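Local coordinates for protein N-acylethanolamine-hydrolyzing acid amidase beta-subunit (Caenorhabditis elegans, PDB 6DY3) that probably degrades, together with its alpha subunit, bioactive fatty acid amides such as N-palmitoylethanolamine to ethanolamine and free fatty acids, at residues 33-38 against 43-48; 80-85 against 140-145; 190-195 against 223-228. All blocks are in the same frame, centred on the assembly; numbering follows the deposited sequence.

Contact 1: residues 33-38 against 43-48; sequences HVDFVR and QYSGLT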
loop_
_atom_site.group_PDB
_atom_site.type_symbol
_atom_site.label_atom_id
_atom_site.label_comp_id
_atom_site.label_asym_id
_atom_site.label_seq_id
_atom_site.Cartn_x
_atom_site.Cartn_y
_atom_site.Cartn_z
ATOM N N HIS B 33 2.178 -12.235 0.202
ATOM C CA HIS B 33 3.276 -11.637 -0.539
ATOM C C HIS B 33 3.291 -12.230 -1.941
ATOM O O HIS B 33 3.094 -13.436 -2.116
ATOM C CB HIS B 33 4.619 -11.881 0.162
ATOM C CG HIS B 33 5.796 -11.350 -0.593
ATOM N ND1 HIS B 33 6.381 -12.039 -1.631
ATOM C CD2 HIS B 33 6.495 -10.196 -0.468
ATOM C CE1 HIS B 33 7.389 -11.337 -2.115
ATOM N NE2 HIS B 33 7.479 -10.212 -1.427
ATOM N N VAL B 34 3.500 -11.380 -2.941
ATOM C CA VAL B 34 3.360 -11.767 -4.338
ATOM C C VAL B 34 4.607 -11.359 -5.106
ATOM O O VAL B 34 5.123 -10.249 -4.934
ATOM C CB VAL B 34 2.105 -11.135 -4.973
ATOM C CG1 VAL B 34 2.118 -11.323 -6.479
ATOM C CG2 VAL B 34 0.846 -11.744 -4.365
ATOM N N ASP B 35 5.097 -12.267 -5.948
ATOM C CA ASP B 35 6.115 -11.963 -6.946
ATOM C C ASP B 35 5.457 -11.988 -8.321
ATOM O O ASP B 35 4.914 -13.019 -8.733
ATOM C CB ASP B 35 7.266 -12.967 -6.887
ATOM C CG ASP B 35 8.337 -12.584 -5.872
ATOM O OD1 ASP B 35 9.058 -13.490 -5.400
ATOM O OD2 ASP B 35 8.459 -11.386 -5.540
ATOM N N PHE B 36 5.487 -10.852 -9.016
ATOM C CA PHE B 36 4.951 -10.750 -10.369
ATOM C C PHE B 36 6.067 -11.107 -11.341
ATOM O O PHE B 36 7.035 -10.353 -11.489
ATOM C CB PHE B 36 4.402 -9.352 -10.639
ATOM C CG PHE B 36 3.178 -9.008 -9.831
ATOM C CD1 PHE B 36 3.294 -8.465 -8.565
ATOM C CD2 PHE B 36 1.910 -9.226 -10.344
ATOM C CE1 PHE B 36 2.171 -8.145 -7.827
ATOM C CE2 PHE B 36 0.778 -8.906 -9.605
ATOM C CZ PHE B 36 0.912 -8.366 -8.345
ATOM N N VAL B 37 5.931 -12.250 -12.005
ATOM C CA VAL B 37 6.996 -12.802 -12.833
ATOM C C VAL B 37 6.583 -12.761 -14.297
ATOM O O VAL B 37 5.406 -12.913 -14.642
ATOM C CB VAL B 37 7.344 -14.242 -12.397
ATOM C CG1 VAL B 37 7.911 -14.237 -10.982
ATOM C CG2 VAL B 37 6.120 -15.138 -12.472
ATOM N N ARG B 38 7.574 -12.553 -15.161
ATOM C CA ARG B 38 7.370 -12.553 -16.604
ATOM C C ARG B 38 8.629 -13.100 -17.261
ATOM O O ARG B 38 9.735 -12.649 -16.946
ATOM C CB ARG B 38 7.058 -11.143 -17.122
ATOM C CG ARG B 38 6.844 -11.064 -18.624
ATOM C CD ARG B 38 6.563 -9.641 -19.087
ATOM N NE ARG B 38 5.220 -9.197 -18.721
ATOM C CZ ARG B 38 4.117 -9.501 -19.404
ATOM N NH1 ARG B 38 4.186 -10.261 -20.492
ATOM N NH2 ARG B 38 2.936 -9.049 -18.993
ATOM N N GLN B 43 9.421 -9.264 -12.126
ATOM C CA GLN B 43 9.309 -7.876 -12.557
ATOM C C GLN B 43 9.176 -6.944 -11.362
ATOM O O GLN B 43 9.857 -5.916 -11.285
ATOM C CB GLN B 43 8.114 -7.718 -13.497
ATOM C CG GLN B 43 8.148 -8.657 -14.687
ATOM C CD GLN B 43 9.434 -8.544 -15.468
ATOM O OE1 GLN B 43 9.739 -7.494 -16.027
ATOM N NE2 GLN B 43 10.213 -9.619 -15.489
ATOM N N TYR B 44 8.297 -7.287 -10.428
ATOM C CA TYR B 44 8.101 -6.505 -9.220
ATOM C C TYR B 44 7.358 -7.382 -8.229
ATOM O O TYR B 44 6.749 -8.388 -8.600
ATOM C CB TYR B 44 7.332 -5.202 -9.492
ATOM C CG TYR B 44 6.017 -5.403 -10.216
ATOM C CD1 TYR B 44 4.829 -5.519 -9.518
ATOM C CD2 TYR B 44 5.970 -5.492 -11.601
ATOM C CE1 TYR B 44 3.636 -5.708 -10.175
ATOM C CE2 TYR B 44 4.776 -5.680 -12.266
ATOM C CZ TYR B 44 3.615 -5.791 -11.547
ATOM O OH TYR B 44 2.418 -5.983 -12.197
ATOM N N SER B 45 7.452 -7.007 -6.962
ATOM C CA SER B 45 6.809 -7.723 -5.873
ATOM C C SER B 45 5.905 -6.765 -5.111
ATOM O O SER B 45 5.976 -5.543 -5.274
ATOM C CB SER B 45 7.846 -8.346 -4.930
ATOM O OG SER B 45 8.783 -9.129 -5.649
ATOM N N GLY B 46 5.042 -7.331 -4.279
ATOM C CA GLY B 46 4.148 -6.517 -3.487
ATOM C C GLY B 46 3.440 -7.324 -2.426
ATOM O O GLY B 46 3.390 -8.557 -2.475
ATOM N N LEU B 47 2.924 -6.604 -1.440
ATOM C CA LEU B 47 1.992 -7.155 -0.473
ATOM C C LEU B 47 0.582 -6.785 -0.909
ATOM O O LEU B 47 0.351 -5.703 -1.459
ATOM C CB LEU B 47 2.281 -6.623 0.929
ATOM C CG LEU B 47 3.551 -7.150 1.607
ATOM C CD1 LEU B 47 3.913 -6.297 2.819
ATOM C CD2 LEU B 47 3.376 -8.599 2.021
ATOM N N THR B 48 -0.346 -7.712 -0.739
ATOM C CA THR B 48 -1.735 -7.428 -1.053
ATOM C C THR B 48 -2.592 -8.423 -0.283
ATOM O O THR B 48 -2.105 -9.131 0.607
ATOM C CB THR B 48 -1.987 -7.474 -2.567
ATOM O OG1 THR B 48 -3.325 -7.037 -2.839
ATOM C CG2 THR B 48 -1.783 -8.887 -3.123
#
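Phe36 and Tyr44 face each other in an antiparallel beta hairpin, strands 31-38 and 41-49, whose register shifts near the turn at a classic bulge. Val34 and Gly46 are a hydrogen-bonded pair, with Val34 N to Gly46 O at 2.9 Å and Gly46 N to Val34 O at 3.0 Å. Phe36 N donates a hydrogen bond to Tyr44 O, 2.8 Å away. At the bulge Phe36 O takes two amides, a firm one from Gln43 N at 2.7 Å and a weak one from Tyr44 N at 3.5 Å.

The aromatic contact is an offset stack, centroids 4.5 Å apart and planes 21° from parallel. Tyr44 CG lies between its backbone N and carbonyl carbon (chi1 53°), which folds the ring under Phe36, whose CB stands over the centre of the phenol face. Val34 CG1 lies over the opposite face of the Phe36 ring, toward its rim. The Tyr44 hydroxyl ends in hydrogen bonds to Glu101 and Arg97 of helix 92-102. An alanine in place of Tyr44 is likely to take the stacking partner from one face of Phe36 and to leave Glu101 and Arg97 without this shared partner.

On the other sheet face, Asp35 OD1 is held by Arg227 and by His16 of the alpha subunit, a strand of which extends the sheet beside residues 33-37. There too, Leu47 CD2 lies 4.0 Å from His33 CB, near the plane of the imidazole.

Contact 2: residues 80-85 against 140-145; sequences ILMEFY and NRWSAA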
loop_
_atom_site.group_PDB
_atom_site.type_symbol
_atom_site.label_atom_id
_atom_site.label_comp_id
_atom_site.label_asym_id
_atom_site.label_seq_id
_atom_site.Cartn_x
_atom_site.Cartn_y
_atom_site.Cartn_z
ATOM N N ILE B 80 -16.879 14.255 0.288
ATOM C CA ILE B 80 -16.994 12.815 0.054
ATOM C C ILE B 80 -17.195 12.526 -1.427
ATOM O O ILE B 80 -16.615 11.585 -1.975
ATOM C CB ILE B 80 -18.137 12.220 0.904
ATOM C CG1 ILE B 80 -18.249 10.737 0.586
ATOM C CG2 ILE B 80 -19.482 12.924 0.629
ATOM C CD1 ILE B 80 -18.915 9.939 1.658
ATOM N N LEU B 81 -18.013 13.343 -2.103
ATOM C CA LEU B 81 -18.267 13.152 -3.526
ATOM C C LEU B 81 -16.988 13.309 -4.328
ATOM O O LEU B 81 -16.725 12.526 -5.252
ATOM C CB LEU B 81 -19.308 14.149 -4.022
ATOM C CG LEU B 81 -20.745 13.906 -3.575
ATOM C CD1 LEU B 81 -21.635 14.875 -4.312
ATOM C CD2 LEU B 81 -21.199 12.478 -3.800
ATOM N N MET B 82 -16.190 14.329 -4.005
ATOM C CA MET B 82 -14.925 14.529 -4.698
ATOM C C MET B 82 -13.926 13.422 -4.372
ATOM O O MET B 82 -13.109 13.061 -5.226
ATOM C CB MET B 82 -14.347 15.904 -4.327
ATOM C CG MET B 82 -13.199 16.373 -5.188
ATOM S SD MET B 82 -13.632 16.457 -6.935
ATOM C CE MET B 82 -12.054 16.928 -7.656
ATOM N N GLU B 83 -13.969 12.869 -3.155
ATOM C CA GLU B 83 -13.110 11.737 -2.819
ATOM C C GLU B 83 -13.464 10.521 -3.666
ATOM O O GLU B 83 -12.590 9.891 -4.271
ATOM C CB GLU B 83 -13.233 11.397 -1.327
ATOM C CG GLU B 83 -12.770 12.502 -0.367
ATOM C CD GLU B 83 -11.276 12.459 -0.051
ATOM O OE1 GLU B 83 -10.561 11.585 -0.591
ATOM O OE2 GLU B 83 -10.813 13.306 0.749
ATOM N N PHE B 84 -14.751 10.170 -3.709
ATOM C CA PHE B 84 -15.185 9.048 -4.536
ATOM C C PHE B 84 -14.903 9.304 -6.009
ATOM O O PHE B 84 -14.578 8.374 -6.754
ATOM C CB PHE B 84 -16.675 8.789 -4.320
ATOM C CG PHE B 84 -16.976 7.916 -3.135
ATOM C CD1 PHE B 84 -17.882 6.868 -3.242
ATOM C CD2 PHE B 84 -16.358 8.141 -1.914
ATOM C CE1 PHE B 84 -18.167 6.061 -2.153
ATOM C CE2 PHE B 84 -16.636 7.334 -0.817
ATOM C CZ PHE B 84 -17.542 6.292 -0.937
ATOM N N TYR B 85 -15.027 10.556 -6.450
ATOM C CA TYR B 85 -14.827 10.874 -7.860
ATOM C C TYR B 85 -13.397 10.571 -8.297
ATOM O O TYR B 85 -13.175 9.926 -9.328
ATOM C CB TYR B 85 -15.170 12.339 -8.116
ATOM C CG TYR B 85 -14.860 12.817 -9.517
ATOM C CD1 TYR B 85 -15.639 12.419 -10.595
ATOM C CD2 TYR B 85 -13.798 13.680 -9.760
ATOM C CE1 TYR B 85 -15.367 12.859 -11.879
ATOM C CE2 TYR B 85 -13.516 14.126 -11.040
ATOM C CZ TYR B 85 -14.304 13.713 -12.096
ATOM O OH TYR B 85 -14.031 14.152 -13.374
ATOM N N ASN B 140 -2.117 16.144 -3.135
ATOM C CA ASN B 140 -2.997 17.121 -2.516
ATOM C C ASN B 140 -4.356 17.113 -3.198
ATOM O O ASN B 140 -4.554 16.495 -4.245
ATOM C CB ASN B 140 -2.378 18.522 -2.582
ATOM C CG ASN B 140 -1.030 18.598 -1.899
ATOM O OD1 ASN B 140 -0.848 18.073 -0.803
ATOM N ND2 ASN B 140 -0.070 19.246 -2.552
ATOM N N ARG B 141 -5.298 17.812 -2.577
ATOM C CA ARG B 141 -6.614 18.008 -3.155
ATOM C C ARG B 141 -6.496 18.978 -4.344
ATOM O O ARG B 141 -6.171 20.154 -4.131
ATOM C CB ARG B 141 -7.582 18.562 -2.118
ATOM C CG ARG B 141 -7.932 17.572 -1.027
ATOM C CD ARG B 141 -8.792 18.222 0.036
ATOM N NE ARG B 141 -9.348 17.248 0.972
ATOM C CZ ARG B 141 -10.035 17.570 2.067
ATOM N NH1 ARG B 141 -10.248 18.846 2.369
ATOM N NH2 ARG B 141 -10.512 16.614 2.861
ATOM N N TRP B 142 -6.743 18.534 -5.584
ATOM C CA TRP B 142 -7.093 17.150 -5.948
ATOM C C TRP B 142 -6.249 16.670 -7.113
ATOM O O TRP B 142 -6.477 15.582 -7.637
ATOM C CB TRP B 142 -8.577 17.056 -6.307
ATOM C CG TRP B 142 -9.494 17.414 -5.174
ATOM C CD1 TRP B 142 -10.042 18.635 -4.919
ATOM C CD2 TRP B 142 -9.976 16.536 -4.149
ATOM N NE1 TRP B 142 -10.829 18.576 -3.796
ATOM C CE2 TRP B 142 -10.804 17.299 -3.302
ATOM C CE3 TRP B 142 -9.786 15.182 -3.864
ATOM C CZ2 TRP B 142 -11.446 16.752 -2.193
ATOM C CZ3 TRP B 142 -10.419 14.642 -2.760
ATOM C CH2 TRP B 142 -11.240 15.425 -1.938
ATOM N N SER B 143 -5.258 17.470 -7.503
ATOM C CA SER B 143 -4.437 17.119 -8.655
ATOM C C SER B 143 -2.984 17.557 -8.540
ATOM O O SER B 143 -2.201 17.244 -9.439
ATOM C CB SER B 143 -5.067 17.732 -9.909
ATOM O OG SER B 143 -5.192 19.132 -9.752
ATOM N N ALA B 144 -2.594 18.269 -7.491
ATOM C CA ALA B 144 -1.223 18.724 -7.326
ATOM C C ALA B 144 -0.460 17.778 -6.408
ATOM O O ALA B 144 -1.046 16.990 -5.660
ATOM C CB ALA B 144 -1.189 20.146 -6.761
ATOM N N ALA B 145 0.866 17.856 -6.486
ATOM C CA ALA B 145 1.727 17.032 -5.658
ATOM C C ALA B 145 2.919 17.849 -5.179
ATOM O O ALA B 145 3.426 18.720 -5.891
ATOM C CB ALA B 145 2.213 15.797 -6.420
#
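Met82 lies across one face of the Trp142 indole, joining helix 76-89 to the loop between strands 134-139 and 145-149. This is the tight part of the contact. With CG anti to the backbone N (chi1 -167°) and a bend at chi2, the thioether runs over the ring against the direction of the tryptophan side chain. Met82 CG makes a CH-pi contact with the five-membered ring. The sulfur completes a Met-aromatic contact, SD standing 4.5 Å from the centroid of that ring and almost on its normal, and the methyl CE reaches Trp142 CG at 3.6 Å. The opposite indole face is covered by Arg141 CG, 3.6 Å above the ring plane, on the far side of a cis peptide bond. The indole is thus held between two aliphatic chains, with Pro121 also against it.

The polar side is looser. Glu83 brings its carboxylate to the indole edge, nearly perpendicular to the ring, with CD in the ring plane and 3.5 Å from Trp142 CH2. From there OE2 makes a long salt bridge to Arg141 NH2, at 3.9 Å, while that nitrogen is hydrogen-bonded to Gly74 O. The apolar side is not sealed either: Met82, Arg141 and Trp142 are all partly exposed, whereas Glu83 is buried. Dispersion and the sulfur-aromatic contact therefore probably carry most of the attraction, and Glu83 would add a weaker electrostatic pull on the ring-edge hydrogens and the guanidinium.

Contact 3: residues 190-195 against 223-228; sequences FDEKSM and ADYFRQ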
loop_
_atom_site.group_PDB
_atom_site.type_symbol
_atom_site.label_atom_id
_atom_site.label_comp_id
_atom_site.label_asym_id
_atom_site.label_seq_id
_atom_site.Cartn_x
_atom_site.Cartn_y
_atom_site.Cartn_z
ATOM N N PHE B 190 22.442 2.138 11.235
ATOM C CA PHE B 190 21.015 1.873 11.128
ATOM C C PHE B 190 20.784 0.895 9.984
ATOM O O PHE B 190 21.152 1.172 8.837
ATOM C CB PHE B 190 20.227 3.158 10.897
ATOM C CG PHE B 190 18.744 2.967 10.968
ATOM C CD1 PHE B 190 18.058 3.196 12.149
ATOM C CD2 PHE B 190 18.035 2.544 9.860
ATOM C CE1 PHE B 190 16.698 3.015 12.220
ATOM C CE2 PHE B 190 16.668 2.360 9.927
ATOM C CZ PHE B 190 15.999 2.596 11.109
ATOM N N ASP B 191 20.197 -0.255 10.300
ATOM C CA ASP B 191 19.974 -1.289 9.302
ATOM C C ASP B 191 18.535 -1.775 9.359
ATOM O O ASP B 191 17.696 -1.183 10.047
ATOM C CB ASP B 191 20.944 -2.453 9.517
ATOM C CG ASP B 191 20.785 -3.106 10.879
ATOM O OD1 ASP B 191 21.108 -4.308 11.000
ATOM O OD2 ASP B 191 20.343 -2.422 11.831
ATOM N N GLU B 192 18.239 -2.854 8.638
ATOM C CA GLU B 192 16.876 -3.364 8.609
ATOM C C GLU B 192 16.411 -3.824 9.988
ATOM O O GLU B 192 15.221 -3.712 10.308
ATOM C CB GLU B 192 16.770 -4.497 7.589
ATOM C CG GLU B 192 17.766 -5.635 7.773
ATOM C CD GLU B 192 17.199 -6.821 8.536
ATOM O OE1 GLU B 192 15.973 -6.852 8.785
ATOM O OE2 GLU B 192 17.984 -7.735 8.872
ATOM N N LYS B 193 17.323 -4.335 10.818
ATOM C CA LYS B 193 16.938 -4.729 12.171
ATOM C C LYS B 193 16.618 -3.517 13.036
ATOM O O LYS B 193 15.776 -3.608 13.938
ATOM C CB LYS B 193 18.042 -5.567 12.812
ATOM C CG LYS B 193 18.192 -6.944 12.176
ATOM C CD LYS B 193 19.056 -7.860 13.017
ATOM C CE LYS B 193 19.371 -9.155 12.279
ATOM N NZ LYS B 193 18.136 -9.879 11.870
ATOM N N SER B 194 17.271 -2.381 12.777
ATOM C CA SER B 194 16.884 -1.140 13.438
ATOM C C SER B 194 15.472 -0.734 13.038
ATOM O O SER B 194 14.689 -0.276 13.876
ATOM C CB SER B 194 17.878 -0.032 13.095
ATOM O OG SER B 194 19.205 -0.433 13.399
ATOM N N MET B 195 15.136 -0.886 11.754
ATOM C CA MET B 195 13.788 -0.572 11.294
ATOM C C MET B 195 12.755 -1.468 11.971
ATOM O O MET B 195 11.634 -1.034 12.258
ATOM C CB MET B 195 13.717 -0.710 9.772
ATOM C CG MET B 195 12.416 -0.222 9.160
ATOM S SD MET B 195 12.143 1.545 9.447
ATOM C CE MET B 195 13.375 2.259 8.354
ATOM N N ALA B 223 14.726 -9.027 -3.531
ATOM C CA ALA B 223 13.526 -9.842 -3.682
ATOM C C ALA B 223 13.487 -10.956 -2.646
ATOM O O ALA B 223 12.442 -11.211 -2.040
ATOM C CB ALA B 223 13.457 -10.424 -5.096
ATOM N N ASP B 224 14.625 -11.614 -2.407
ATOM C CA ASP B 224 14.665 -12.678 -1.410
ATOM C C ASP B 224 14.380 -12.131 -0.020
ATOM O O ASP B 224 13.685 -12.772 0.778
ATOM C CB ASP B 224 16.023 -13.381 -1.445
ATOM C CG ASP B 224 16.250 -14.155 -2.735
ATOM O OD1 ASP B 224 15.312 -14.235 -3.553
ATOM O OD2 ASP B 224 17.366 -14.688 -2.929
ATOM N N TYR B 225 14.912 -10.950 0.290
ATOM C CA TYR B 225 14.675 -10.342 1.595
ATOM C C TYR B 225 13.202 -9.998 1.787
ATOM O O TYR B 225 12.590 -10.371 2.796
ATOM C CB TYR B 225 15.540 -9.091 1.747
ATOM C CG TYR B 225 15.291 -8.368 3.039
ATOM C CD1 TYR B 225 15.876 -8.800 4.221
ATOM C CD2 TYR B 225 14.447 -7.263 3.085
ATOM C CE1 TYR B 225 15.645 -8.148 5.411
ATOM C CE2 TYR B 225 14.206 -6.600 4.273
ATOM C CZ TYR B 225 14.809 -7.050 5.435
ATOM O OH TYR B 225 14.572 -6.398 6.624
ATOM N N PHE B 226 12.620 -9.271 0.829
ATOM C CA PHE B 226 11.227 -8.852 0.939
ATOM C C PHE B 226 10.286 -10.040 1.094
ATOM O O PHE B 226 9.227 -9.916 1.723
ATOM C CB PHE B 226 10.851 -8.026 -0.292
ATOM C CG PHE B 226 9.467 -7.443 -0.249
ATOM C CD1 PHE B 226 8.771 -7.213 -1.428
ATOM C CD2 PHE B 226 8.870 -7.098 0.959
ATOM C CE1 PHE B 226 7.500 -6.668 -1.405
ATOM C CE2 PHE B 226 7.599 -6.555 0.993
ATOM C CZ PHE B 226 6.911 -6.335 -0.190
ATOM N N ARG B 227 10.648 -11.192 0.526
ATOM C CA ARG B 227 9.800 -12.380 0.571
ATOM C C ARG B 227 9.688 -12.977 1.968
ATOM O O ARG B 227 8.818 -13.826 2.191
ATOM C CB ARG B 227 10.341 -13.439 -0.397
ATOM C CG ARG B 227 9.352 -14.536 -0.736
ATOM C CD ARG B 227 9.919 -15.524 -1.757
ATOM N NE ARG B 227 10.318 -14.867 -3.003
ATOM C CZ ARG B 227 11.576 -14.650 -3.389
ATOM N NH1 ARG B 227 12.598 -15.048 -2.635
ATOM N NH2 ARG B 227 11.817 -14.037 -4.543
ATOM N N GLN B 228 10.543 -12.564 2.905
ATOM C CA GLN B 228 10.544 -13.114 4.255
ATOM C C GLN B 228 10.580 -12.038 5.334
ATOM O O GLN B 228 10.687 -12.375 6.519
ATOM C CB GLN B 228 11.734 -14.064 4.437
ATOM C CG GLN B 228 13.094 -13.418 4.174
ATOM C CD GLN B 228 13.616 -12.607 5.346
ATOM O OE1 GLN B 228 13.834 -13.133 6.440
ATOM N NE2 GLN B 228 13.797 -11.310 5.128
#
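Glu192 turns CG in between its backbone N and carbonyl carbon (chi1 54°) and bends again at chi2, while Tyr225 sends its ring out with CG trans to the backbone N (chi1 177°); together these torsions carry the carboxylate to the phenol. Tyr225 OH donates to Glu192 OE1 at 2.6 Å. The hydroxyl comes from 47° above the carboxylate plane, whereas OE1 itself sits at the edge of the tyrosine ring and in its plane. The other carboxylate oxygen, OE2, is in a long salt bridge with Lys193 NZ at 3.7 Å, so the carboxylate charge is probably shared between a hydroxyl and an exposed lysine.

Each segment is also braced internally. Asp191 is the N-cap of helix 192-199, its OD2 accepting from Ser194 N at 3.2 Å and from Ser194 OG at 2.8 Å. Past Tyr225 the chain folds back, and Gln228 NE2 donates to Tyr225 O at 2.8 Å. The one hydrogen bond between the segments thus bridges helices 192-199 and 222-226 at the surface above strand 209-215, where Val214 touches both Glu192 and Tyr225.

Contacts 1 and 3 adjoin, their centres 16 Å apart. The salt bridge from Arg227 NH2 to Asp35 OD1 measures 2.9 Å, and the Phe226 and His33 rings meet edge-to-face, tying segment 223-228 to the hairpin. Contact 2 stands apart: its nearest atoms are about 19 Å from contact 1 and about 23 Å from contact 3. It lies by the end of the beta-subunit sheet farthest in strand order from the hairpin. The Leu47 side chain is about 11 Å from that of Cys1, the probable nucleophile. Arg17 and Asn163 are probably important for activity, as in relatives; between side chains, Arg17 is about 6 Å from Leu47 and about 11 Å from Tyr225, and Asn163 about 11 Å from Glu83.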